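Local coordinates for alpha-tubulin N-acetyltransferase (Danio rerio, PDB 4H6U) that transfers an acetyl group from acetyl-coenzyme A to a lysine side chain of alpha-tubulin, at the interface of chains A and B. Coordinates in Å, arbitrary orientation; residue numbers count along the deposited sequence, not the author numbering. Chains: chain A/B, Alpha-tubulin N-acetyltransferase.

Contact 1: the interface of chains A and B. Residues chain A 78, 91-94, 123, 125; chain B 11, 14-16.
B:Pro16 and A:Phe94 meet tip to tip, the proline pointing its CD and CG at the face of the phenyl ring. CD of B:Pro16 sits over the middle of the A:Phe94 ring, 3.4 Å from its centroid, a CH-pi contact that suits a proline, whose CD is bonded to the backbone nitrogen and should be somewhat polarised. The other face of that ring is backed within chain A by CB of A:Tyr123, so the phenyl is held between two aliphatic groups. A second CH-pi contact joins B:Leu14 to A:Tyr123: methyl CD1 comes across the ring face, displaced toward the rim, 3.7 Å from the centroid.

Aliphatic contacts fill in around these rings. B:Leu11, on helix 9-13, has CG anti to its backbone N (chi1 -167°) and splits its branches between two targets. CD1 presses on the backbone of A:Gly93, 3.6 Å from CA; CD2 lies at the edge of the A:Phe94 ring, in its plane, and 3.9 Å from CG2 of A:Ile91. Farther along, CE1 of B:Phe15 touches CD2 of A:Leu78 at 3.7 Å, the two side chains crossing near a right angle.

No polar pair bonds across this patch. It is a greasy seat on strands 75-81, 90-99 and 117-124 for the N-terminal segment of the other copy, and appears to secure that segment by apolar burial.

Contact 2: the interface of chains A and B. Residues chain A 5-7, 12; chain B 43-45, 49-50, 91.
Strand 5-8 of chain A runs antiparallel to strand 42-45 of chain B and also reaches the start of B strand 90-99, while A helix 9-14 approaches the turn after B strand 48-49. Backbone bonds join the strands. A:Phe7 and B:Thr43 exchange a pair, N of A:Phe7 to O of B:Thr43 and N of B:Thr43 to O of A:Phe7, both 2.9 Å. N of B:Val45 donates to O of A:Met5 at 3.2 Å. On the other edge, N of B:Ile91 gives a hydrogen bond to O of A:Asp6 at 3.0 Å.

The A:Phe7 ring is wedged between branched aliphatic residues. CG1 of B:Val45 stands 4.0 Å above one face, toward the rim, and CE1 meets CG1 of B:Ile91 at 3.6 Å, these two side chains lying alongside each other. SD of A:Met5, a flexible thioether, lies at the ring edge, in plane.

A:Asn12 supplies a side-chain bond: its amide oxygen OD1 accepts N of B:Gly50 at 3.0 Å. The approach is bent, 136° at the hydrogen, with the donor tilted from the amide plane. CG anti to the backbone N (chi1 -159°) carries the amide to the turn, where B:Gly50 has a positive phi of 98°, a conformation easy for glycine.

In the fold, the N-terminal strand of chain A is thus inserted between two strands of chain B and bonded to both.

Contact 3: the interface of chains A and B. Residues chain A 42-44, 88-90; chain B 5-8.
CG1 of A:Val90 and CD of B:Pro8, 3.8 Å apart, together with CG2 of A:Val42 against CB of B:Asp6, also 3.8 Å, make the small apolar centre of this strand-edge contact. Branched valines suit the extended chain, and their methyls reach the incoming strand. B:Pro8, lacking an N-H, presents its ring carbons instead.

Around this centre the backbones pair. Strand 5-8 of chain B lies antiparallel to A strand 42-45, and the two-way backbone exchange of Phe7 with Thr43 recurs with the chains swapped. On the other edge of the incoming strand, N of B:Asp6 donates to O of A:Gly89 at 3.2 Å, where the chain enters A strand 90-99. The same carbonyl oxygen lies 3.4 Å from CB of B:Asp6.

B:Asp6 is deeply covered by chain A. With CG beside its own backbone N (chi1 -66°), the carboxylate is directed between A:Thr44 and A:Arg88. It lies alongside A:Thr44, pointing the same way, and crosses A:Arg88 at about a right angle, with OD1 3.6 Å from the arginine CB. The opposite charges may attract at longer range and steady the carboxylate, but they make no salt bridge: NH1 of the A:Arg88 guanidinium stays 4.2 Å from OD2 of B:Asp6.

Contact 1: the interface of chains A and B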
# COMPACT_ATOMS: atom_id res chain seq x y z
N LEU A 78 8.04 7.82 -1.64
CA LEU A 78 9.28 7.58 -0.92
C LEU A 78 10.31 8.62 -1.37
O LEU A 78 10.48 8.87 -2.57
CB LEU A 78 9.82 6.18 -1.22
CG LEU A 78 8.87 4.99 -1.02
CD1 LEU A 78 9.61 3.71 -1.26
CD2 LEU A 78 8.28 4.98 0.36
N ILE A 91 16.15 5.66 1.74
CA ILE A 91 14.81 6.18 1.91
C ILE A 91 14.75 6.79 3.29
O ILE A 91 14.96 6.08 4.28
CB ILE A 91 13.74 5.06 1.77
CG1 ILE A 91 13.87 4.33 0.41
CG2 ILE A 91 12.34 5.64 1.97
CD1 ILE A 91 14.17 5.25 -0.74
N VAL A 92 14.53 8.10 3.34
CA VAL A 92 14.55 8.84 4.60
C VAL A 92 13.14 9.19 5.09
O VAL A 92 12.96 9.61 6.23
CB VAL A 92 15.36 10.10 4.48
CG1 VAL A 92 16.79 9.73 4.18
CG2 VAL A 92 14.78 11.01 3.42
N GLY A 93 12.14 9.04 4.22
CA GLY A 93 10.77 9.25 4.60
C GLY A 93 9.74 8.65 3.63
O GLY A 93 10.07 8.30 2.51
N PHE A 94 8.51 8.47 4.10
CA PHE A 94 7.41 8.07 3.25
C PHE A 94 6.12 8.84 3.55
O PHE A 94 5.89 9.32 4.64
CB PHE A 94 7.15 6.56 3.32
CG PHE A 94 6.74 6.04 4.69
CD1 PHE A 94 5.48 6.29 5.20
CD2 PHE A 94 7.58 5.23 5.42
CE1 PHE A 94 5.09 5.80 6.44
CE2 PHE A 94 7.21 4.72 6.67
CZ PHE A 94 5.97 5.01 7.19
N TYR A 123 5.98 9.57 7.64
CA TYR A 123 7.09 9.28 8.52
C TYR A 123 8.43 9.63 7.90
O TYR A 123 8.67 9.34 6.73
CB TYR A 123 7.12 7.82 8.95
CG TYR A 123 8.11 7.54 10.06
CD1 TYR A 123 7.87 7.96 11.35
CD2 TYR A 123 9.32 6.89 9.80
CE1 TYR A 123 8.78 7.73 12.37
CE2 TYR A 123 10.24 6.65 10.82
CZ TYR A 123 9.96 7.09 12.10
OH TYR A 123 10.83 6.87 13.12
N THR A 125 12.56 9.15 9.00
CA THR A 125 13.39 8.39 9.91
C THR A 125 13.83 9.30 11.03
O THR A 125 14.08 10.49 10.79
CB THR A 125 14.59 7.71 9.16
OG1 THR A 125 15.22 6.72 10.00
CG2 THR A 125 15.63 8.75 8.71
N LEU B 11 12.16 3.17 9.84
CA LEU B 11 11.28 3.34 8.69
C LEU B 11 10.79 1.99 8.16
O LEU B 11 9.63 1.83 7.76
CB LEU B 11 12.01 4.10 7.58
CG LEU B 11 11.16 4.64 6.43
CD1 LEU B 11 11.60 6.07 6.07
CD2 LEU B 11 11.25 3.75 5.22
N LEU B 14 8.07 0.61 10.46
CA LEU B 14 6.83 1.38 10.36
C LEU B 14 6.31 1.48 8.92
O LEU B 14 5.40 2.26 8.67
CB LEU B 14 7.02 2.80 10.91
CG LEU B 14 7.36 2.89 12.39
CD1 LEU B 14 7.77 4.29 12.78
CD2 LEU B 14 6.18 2.46 13.23
N PHE B 15 6.96 0.80 7.97
CA PHE B 15 6.62 0.92 6.54
C PHE B 15 5.16 0.52 6.31
O PHE B 15 4.74 -0.56 6.71
CB PHE B 15 7.57 0.04 5.70
CG PHE B 15 7.65 0.44 4.25
CD1 PHE B 15 8.32 1.58 3.88
CD2 PHE B 15 7.07 -0.34 3.28
CE1 PHE B 15 8.39 1.98 2.56
CE2 PHE B 15 7.12 0.03 1.96
CZ PHE B 15 7.80 1.19 1.58
N PRO B 16 4.38 1.41 5.67
CA PRO B 16 2.90 1.26 5.67
C PRO B 16 2.41 0.03 4.90
O PRO B 16 1.26 -0.33 5.01
CB PRO B 16 2.39 2.56 5.01
CG PRO B 16 3.64 3.11 4.23
CD PRO B 16 4.84 2.62 4.96

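Contact 2: the interface of chains A and B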
# COMPACT_ATOMS: atom_id res chain seq x y z
N MET A 5 12.41 -4.56 -11.83
CA MET A 5 11.38 -5.52 -12.19
C MET A 5 10.80 -5.10 -13.55
O MET A 5 10.74 -3.89 -13.86
CB MET A 5 10.26 -5.53 -11.15
CG MET A 5 10.65 -6.13 -9.80
SD MET A 5 9.39 -5.98 -8.52
CE MET A 5 9.41 -4.24 -8.17
N ASP A 6 10.32 -6.08 -14.32
CA ASP A 6 9.54 -5.77 -15.51
C ASP A 6 8.07 -6.15 -15.26
O ASP A 6 7.76 -7.30 -14.92
CB ASP A 6 10.08 -6.56 -16.73
CG ASP A 6 11.48 -6.12 -17.17
OD1 ASP A 6 11.86 -4.94 -17.02
OD2 ASP A 6 12.22 -7.01 -17.64
N PHE A 7 7.17 -5.22 -15.55
CA PHE A 7 5.74 -5.44 -15.34
C PHE A 7 5.04 -5.52 -16.67
O PHE A 7 5.24 -4.67 -17.51
CB PHE A 7 5.09 -4.27 -14.56
CG PHE A 7 5.30 -4.28 -13.07
CD1 PHE A 7 6.37 -4.94 -12.49
CD2 PHE A 7 4.44 -3.56 -12.26
CE1 PHE A 7 6.56 -4.93 -11.12
CE2 PHE A 7 4.60 -3.54 -10.89
CZ PHE A 7 5.68 -4.23 -10.32
N ASN A 12 0.55 -3.79 -14.58
CA ASN A 12 0.96 -2.48 -14.10
C ASN A 12 -0.25 -1.56 -13.89
O ASN A 12 -0.35 -0.86 -12.88
CB ASN A 12 1.94 -1.83 -15.08
CG ASN A 12 2.80 -0.73 -14.41
OD1 ASN A 12 3.13 -0.80 -13.24
ND2 ASN A 12 3.09 0.30 -15.16
N THR B 43 6.77 -3.28 -19.51
CA THR B 43 7.42 -2.01 -19.22
C THR B 43 8.31 -2.19 -18.02
O THR B 43 7.93 -2.80 -17.02
CB THR B 43 6.42 -0.88 -18.88
OG1 THR B 43 7.12 0.17 -18.17
CG2 THR B 43 5.32 -1.37 -17.99
N THR B 44 9.47 -1.58 -18.09
CA THR B 44 10.40 -1.58 -16.98
C THR B 44 9.98 -0.55 -15.96
O THR B 44 9.60 0.57 -16.33
CB THR B 44 11.82 -1.20 -17.43
OG1 THR B 44 12.18 -1.90 -18.63
CG2 THR B 44 12.79 -1.55 -16.35
N VAL B 45 9.87 -0.96 -14.71
CA VAL B 45 9.60 -0.00 -13.64
C VAL B 45 10.96 0.35 -12.96
O VAL B 45 11.74 -0.52 -12.59
CB VAL B 45 8.56 -0.55 -12.64
CG1 VAL B 45 7.21 -0.77 -13.32
CG2 VAL B 45 9.02 -1.84 -12.01
N LEU B 49 5.84 2.53 -9.55
CA LEU B 49 5.01 1.35 -9.73
C LEU B 49 3.55 1.70 -9.92
O LEU B 49 2.95 2.43 -9.12
CB LEU B 49 5.09 0.43 -8.52
CG LEU B 49 6.45 -0.10 -8.08
CD1 LEU B 49 6.21 -1.26 -7.08
CD2 LEU B 49 7.32 -0.50 -9.26
N GLY B 50 2.96 1.16 -10.98
CA GLY B 50 1.55 1.31 -11.20
C GLY B 50 1.17 2.40 -12.16
O GLY B 50 0.00 2.70 -12.29
N ILE B 91 7.30 -9.98 -13.58
CA ILE B 91 6.31 -10.17 -12.55
C ILE B 91 5.01 -10.57 -13.22
O ILE B 91 4.40 -9.79 -13.97
CB ILE B 91 6.07 -8.88 -11.75
CG1 ILE B 91 7.37 -8.39 -11.08
CG2 ILE B 91 4.98 -9.12 -10.68
CD1 ILE B 91 8.23 -9.48 -10.53

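Contact 3: the interface of chains A and B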
# COMPACT_ATOMS: atom_id res chain seq x y z
N VAL A 42 21.38 1.08 8.30
CA VAL A 42 20.35 0.69 7.35
C VAL A 42 20.39 -0.80 7.06
O VAL A 42 21.34 -1.49 7.41
CB VAL A 42 20.48 1.44 6.02
CG1 VAL A 42 20.36 2.93 6.25
CG2 VAL A 42 21.80 1.11 5.35
N THR A 43 19.31 -1.28 6.46
CA THR A 43 19.26 -2.64 5.95
C THR A 43 19.05 -2.58 4.44
O THR A 43 18.30 -1.74 3.94
CB THR A 43 18.10 -3.46 6.60
OG1 THR A 43 17.75 -4.57 5.77
CG2 THR A 43 16.87 -2.58 6.76
N THR A 44 19.77 -3.43 3.71
CA THR A 44 19.61 -3.54 2.27
C THR A 44 18.41 -4.44 1.96
O THR A 44 18.44 -5.65 2.22
CB THR A 44 20.88 -4.18 1.64
OG1 THR A 44 22.06 -3.61 2.23
CG2 THR A 44 20.89 -3.99 0.14
N ARG A 88 23.29 2.77 -4.20
CA ARG A 88 22.04 2.70 -3.41
C ARG A 88 21.83 3.89 -2.50
O ARG A 88 22.63 4.14 -1.60
CB ARG A 88 22.05 1.45 -2.54
CG ARG A 88 21.40 0.24 -3.13
CD ARG A 88 21.87 -1.00 -2.37
NE ARG A 88 21.75 -2.21 -3.18
CZ ARG A 88 20.76 -3.09 -3.09
NH1 ARG A 88 19.78 -2.91 -2.20
NH2 ARG A 88 20.74 -4.16 -3.88
N GLY A 89 20.73 4.60 -2.69
CA GLY A 89 20.44 5.67 -1.77
C GLY A 89 19.72 5.16 -0.55
O GLY A 89 19.61 3.95 -0.34
N VAL A 90 19.15 6.08 0.21
CA VAL A 90 18.51 5.73 1.46
C VAL A 90 17.19 6.44 1.46
O VAL A 90 17.12 7.66 1.31
CB VAL A 90 19.34 6.18 2.67
CG1 VAL A 90 18.72 5.75 3.97
CG2 VAL A 90 20.76 5.66 2.52
N MET B 5 17.26 -0.40 -2.72
CA MET B 5 17.10 0.67 -1.75
C MET B 5 17.66 0.24 -0.41
O MET B 5 17.77 -0.96 -0.12
CB MET B 5 15.61 1.00 -1.59
CG MET B 5 14.97 1.69 -2.79
SD MET B 5 13.18 1.93 -2.66
CE MET B 5 12.53 0.26 -2.83
N ASP B 6 18.11 1.22 0.37
CA ASP B 6 18.45 0.98 1.77
C ASP B 6 17.42 1.66 2.68
O ASP B 6 17.03 2.79 2.43
CB ASP B 6 19.84 1.51 2.06
CG ASP B 6 20.90 0.74 1.34
OD1 ASP B 6 21.94 1.35 1.02
OD2 ASP B 6 20.70 -0.47 1.09
N PHE B 7 16.90 0.93 3.66
CA PHE B 7 15.91 1.45 4.60
C PHE B 7 16.51 1.55 6.00
O PHE B 7 17.15 0.62 6.49
CB PHE B 7 14.71 0.53 4.70
CG PHE B 7 13.73 0.65 3.57
CD1 PHE B 7 14.12 1.12 2.33
CD2 PHE B 7 12.41 0.30 3.74
CE1 PHE B 7 13.21 1.22 1.29
CE2 PHE B 7 11.52 0.39 2.70
CZ PHE B 7 11.93 0.85 1.48
N PRO B 8 16.32 2.70 6.66
CA PRO B 8 16.61 2.76 8.09
C PRO B 8 15.73 1.77 8.86
O PRO B 8 14.63 1.41 8.46
CB PRO B 8 16.27 4.21 8.46
CG PRO B 8 16.37 4.98 7.20
CD PRO B 8 16.03 4.02 6.09

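Contacts 1 and 3 are neighbours, their C-alpha centres about 11 Å apart: in both, the N-terminal segment of chain B lies on chain A, strand 5-8 in contact 3 leading into helix 9-13 and the following loop in contact 1, with A strand 90-99 serving both. Contact 2 lies about 22 Å from contact 1 and 21 Å from contact 3, which is in large part its symmetry twin, strand 5-8 again set between strand 42-45 and the start of strand 90-99. Each chain lays its N-terminal segment on the other, as in a segment swap. The crystal alone does not show whether this dimer forms in solution.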